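Local coordinates for glutamate racemase (Campylobacter jejuni, PDB 3UHF), which belongs to the Asp/Glu/hydantoin racemase family and is built around two parallel beta-sheets, with d-glutamic acid bound in its pocket, at residues I194-A199 with K216-K221. Numbering follows the deposited sequence.
Sequences ITTPDA and KYFGDK
F218 and P197 form the apolar half of this contact. The CD atom of P197 lies 3.7 Å from CD1 of F218, and the two side chains cross at about a right angle. The CG2 methyl of I194 lies near the plane of the F218 ring, at its edge, 4.2 Å from CE1 of F218. One face of the F218 ring is taken by its neighbour Y217, whose CD2 sits over the ring centre. CG2 of T196 bridges to the polar half: it lies 3.7 Å from O of F218 and 3.7 Å from CG of K221. With CG2 anti to the backbone N (the OG1-based chi1 is -60°), this methyl is directed at the other segment.

The polar half is built on K221. Its chain bends at chi2 and chi3 (110° and 115°), which brings CD against the carbonyl O of P197 and NZ close to D198. That carbonyl O is hydrogen-bonded to OG1 of T222. NZ of K221 forms a salt bridge with OD1 of D198 at 3.3 Å; the hydrogen bond within it is weak. A second weak bond runs from NZ to the carbonyl O of T196. Water 1 donates to OD1 of D198 at 2.6 Å and to O of K221 at 2.7 Å, so it links the carboxylate to the lysine backbone as well. The other carboxylate oxygen, OD2, accepts from the backbone N of E134.

The loop between helix 181-191 and strand 199-202 packs on the C-terminal end of helix 211-218, where G219 leaves the helix with positive phi. The F218 ring also meets F191 of helix 181-191. I194, P197 and F218 all touch L136 of strand 135-139. Backbone bonding of D198 with K223 joins the loop to strand 223-226, at one border of the four-stranded parallel sheet.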
ATOM      1  N   ILE A 194       7.736 -17.014  16.663  1.00 43.81           N
ATOM      2  CA  ILE A 194       6.522 -16.906  15.878  1.00 41.37           C
ATOM      3  C   ILE A 194       6.399 -18.148  15.019  1.00 43.55           C
ATOM      4  O   ILE A 194       7.396 -18.667  14.526  1.00 47.97           O
ATOM      5  CB  ILE A 194       6.475 -15.629  15.018  1.00 53.20           C
ATOM      6  CG1 ILE A 194       5.033 -15.174  14.874  1.00 59.81           C
ATOM      7  CG2 ILE A 194       7.096 -15.838  13.642  1.00 56.04           C
ATOM      8  CD1 ILE A 194       4.813 -14.266  13.719  1.00 63.09           C
ATOM      9  N   THR A 195       5.181 -18.656  14.876  1.00 36.12           N
ATOM     10  CA  THR A 195       4.972 -19.827  14.042  1.00 41.21           C
ATOM     11  C   THR A 195       5.017 -19.414  12.575  1.00 36.58           C
ATOM     12  O   THR A 195       4.656 -18.287  12.236  1.00 37.45           O
ATOM     13  CB  THR A 195       3.646 -20.533  14.367  1.00 43.73           C
ATOM     14  OG1 THR A 195       2.590 -19.572  14.416  1.00 45.87           O
ATOM     15  CG2 THR A 195       3.734 -21.237  15.718  1.00 50.24           C
ATOM     16  N   THR A 196       5.467 -20.317  11.712  1.00 32.93           N
ATOM     17  CA  THR A 196       5.561 -20.026  10.285  1.00 37.31           C
ATOM     18  C   THR A 196       4.172 -19.965   9.662  1.00 31.29           C
ATOM     19  O   THR A 196       3.407 -20.916   9.761  1.00 30.43           O
ATOM     20  CB  THR A 196       6.403 -21.084   9.557  1.00 43.29           C
ATOM     21  OG1 THR A 196       7.724 -21.098  10.115  1.00 48.39           O
ATOM     22  CG2 THR A 196       6.492 -20.763   8.074  1.00 37.73           C
ATOM     23  N   PRO A 197       3.840 -18.840   9.016  1.00 25.61           N
ATOM     24  CA  PRO A 197       2.468 -18.692   8.521  1.00 26.19           C
ATOM     25  C   PRO A 197       2.261 -19.279   7.126  1.00 29.36           C
ATOM     26  O   PRO A 197       3.212 -19.454   6.362  1.00 23.08           O
ATOM     27  CB  PRO A 197       2.288 -17.176   8.492  1.00 22.55           C
ATOM     28  CG  PRO A 197       3.652 -16.665   8.179  1.00 24.50           C
ATOM     29  CD  PRO A 197       4.617 -17.597   8.870  1.00 22.81           C
ATOM     30  N   ASP A 198       1.010 -19.591   6.800  1.00 24.41           N
ATOM     31  CA  ASP A 198       0.669 -19.994   5.447  1.00 24.56           C
ATOM     32  C   ASP A 198       0.604 -18.790   4.517  1.00 22.77           C
ATOM     33  O   ASP A 198       0.885 -18.904   3.318  1.00 20.85           O
ATOM     34  CB  ASP A 198      -0.652 -20.767   5.439  1.00 24.00           C
ATOM     35  CG  ASP A 198      -0.562 -22.057   6.235  1.00 31.67           C
ATOM     36  OD1 ASP A 198       0.149 -22.975   5.778  1.00 33.21           O
ATOM     37  OD2 ASP A 198      -1.189 -22.150   7.318  1.00 27.16           O
ATOM     38  N   ALA A 199       0.230 -17.637   5.070  1.00 22.99           N
ATOM     39  CA  ALA A 199       0.245 -16.390   4.313  1.00 21.22           C
ATOM     40  C   ALA A 199       0.833 -15.256   5.142  1.00 20.16           C
ATOM     41  O   ALA A 199       0.527 -15.117   6.324  1.00 19.51           O
ATOM     42  CB  ALA A 199      -1.149 -16.016   3.849  1.00 16.71           C
ATOM     43  N   LYS A 216      12.736 -15.915   1.997  1.00 29.80           N
ATOM     44  CA  LYS A 216      13.851 -16.779   2.356  1.00 32.02           C
ATOM     45  C   LYS A 216      13.827 -17.096   3.851  1.00 27.78           C
ATOM     46  O   LYS A 216      14.104 -18.224   4.254  1.00 29.36           O
ATOM     47  CB  LYS A 216      15.183 -16.148   1.947  1.00 34.37           C
ATOM     48  CG  LYS A 216      16.403 -16.977   2.292  1.00 45.71           C
ATOM     49  CD  LYS A 216      17.687 -16.249   1.902  1.00 58.73           C
ATOM     50  CE  LYS A 216      18.927 -16.988   2.392  1.00 61.46           C
ATOM     51  NZ  LYS A 216      19.003 -18.371   1.843  1.00 67.61           N
ATOM     52  N   TYR A 217      13.458 -16.110   4.663  1.00 25.17           N
ATOM     53  CA  TYR A 217      13.374 -16.300   6.114  1.00 26.94           C
ATOM     54  C   TYR A 217      12.322 -17.349   6.473  1.00 28.42           C
ATOM     55  O   TYR A 217      12.582 -18.266   7.253  1.00 28.31           O
ATOM     56  CB  TYR A 217      13.047 -14.975   6.830  1.00 26.12           C
ATOM     57  CG  TYR A 217      13.033 -15.105   8.346  1.00 26.69           C
ATOM     58  CD1 TYR A 217      14.212 -15.045   9.077  1.00 29.35           C
ATOM     59  CD2 TYR A 217      11.843 -15.327   9.039  1.00 25.61           C
ATOM     60  CE1 TYR A 217      14.212 -15.180  10.453  1.00 31.69           C
ATOM     61  CE2 TYR A 217      11.834 -15.469  10.421  1.00 28.21           C
ATOM     62  CZ  TYR A 217      13.024 -15.391  11.121  1.00 31.65           C
ATOM     63  OH  TYR A 217      13.033 -15.531  12.487  1.00 30.99           O
ATOM     64  N   PHE A 218      11.133 -17.217   5.897  1.00 25.45           N
ATOM     65  CA  PHE A 218      10.024 -18.097   6.271  1.00 24.49           C
ATOM     66  C   PHE A 218       9.999 -19.427   5.516  1.00 29.46           C
ATOM     67  O   PHE A 218       9.514 -20.435   6.039  1.00 31.12           O
ATOM     68  CB  PHE A 218       8.692 -17.364   6.138  1.00 22.53           C
ATOM     69  CG  PHE A 218       8.427 -16.378   7.251  1.00 21.67           C
ATOM     70  CD1 PHE A 218       8.217 -16.825   8.550  1.00 25.80           C
ATOM     71  CD2 PHE A 218       8.374 -15.011   6.995  1.00 22.26           C
ATOM     72  CE1 PHE A 218       7.946 -15.924   9.573  1.00 25.11           C
ATOM     73  CE2 PHE A 218       8.113 -14.109   8.009  1.00 23.58           C
ATOM     74  CZ  PHE A 218       7.901 -14.564   9.302  1.00 23.02           C
ATOM     75  N   GLY A 219      10.524 -19.434   4.295  1.00 28.19           N
ATOM     76  CA  GLY A 219      10.545 -20.652   3.498  1.00 31.68           C
ATOM     77  C   GLY A 219       9.344 -20.757   2.574  1.00 35.09           C
ATOM     78  O   GLY A 219       8.450 -19.915   2.600  1.00 31.56           O
ATOM     79  N   ASP A 220       9.309 -21.810   1.766  1.00 43.53           N
ATOM     80  CA  ASP A 220       8.349 -21.876   0.662  1.00 48.66           C
ATOM     81  C   ASP A 220       6.920 -22.232   1.069  1.00 48.37           C
ATOM     82  O   ASP A 220       6.040 -22.311   0.217  1.00 52.91           O
ATOM     83  CB  ASP A 220       8.847 -22.824  -0.437  1.00 56.56           C
ATOM     84  CG  ASP A 220       9.270 -24.175   0.104  1.00 69.67           C
ATOM     85  OD1 ASP A 220       8.902 -24.501   1.253  1.00 72.57           O
ATOM     86  OD2 ASP A 220       9.969 -24.916  -0.622  1.00 77.58           O
ATOM     87  N   LYS A 221       6.675 -22.452   2.356  1.00 41.66           N
ATOM     88  CA  LYS A 221       5.307 -22.734   2.784  1.00 43.99           C
ATOM     89  C   LYS A 221       4.515 -21.433   2.935  1.00 37.22           C
ATOM     90  O   LYS A 221       3.287 -21.438   3.022  1.00 37.79           O
ATOM     91  CB  LYS A 221       5.289 -23.550   4.082  1.00 50.36           C
ATOM     92  CG  LYS A 221       5.075 -22.742   5.347  1.00 46.67           C
ATOM     93  CD  LYS A 221       3.701 -22.999   5.960  1.00 48.59           C
ATOM     94  CE  LYS A 221       3.816 -23.668   7.328  1.00 50.29           C
ATOM     95  NZ  LYS A 221       2.500 -23.760   8.027  1.00 55.08           N
TER
HETATM   96  O   HOH W   1       1.263 -23.201   3.422  1.00 46.31           O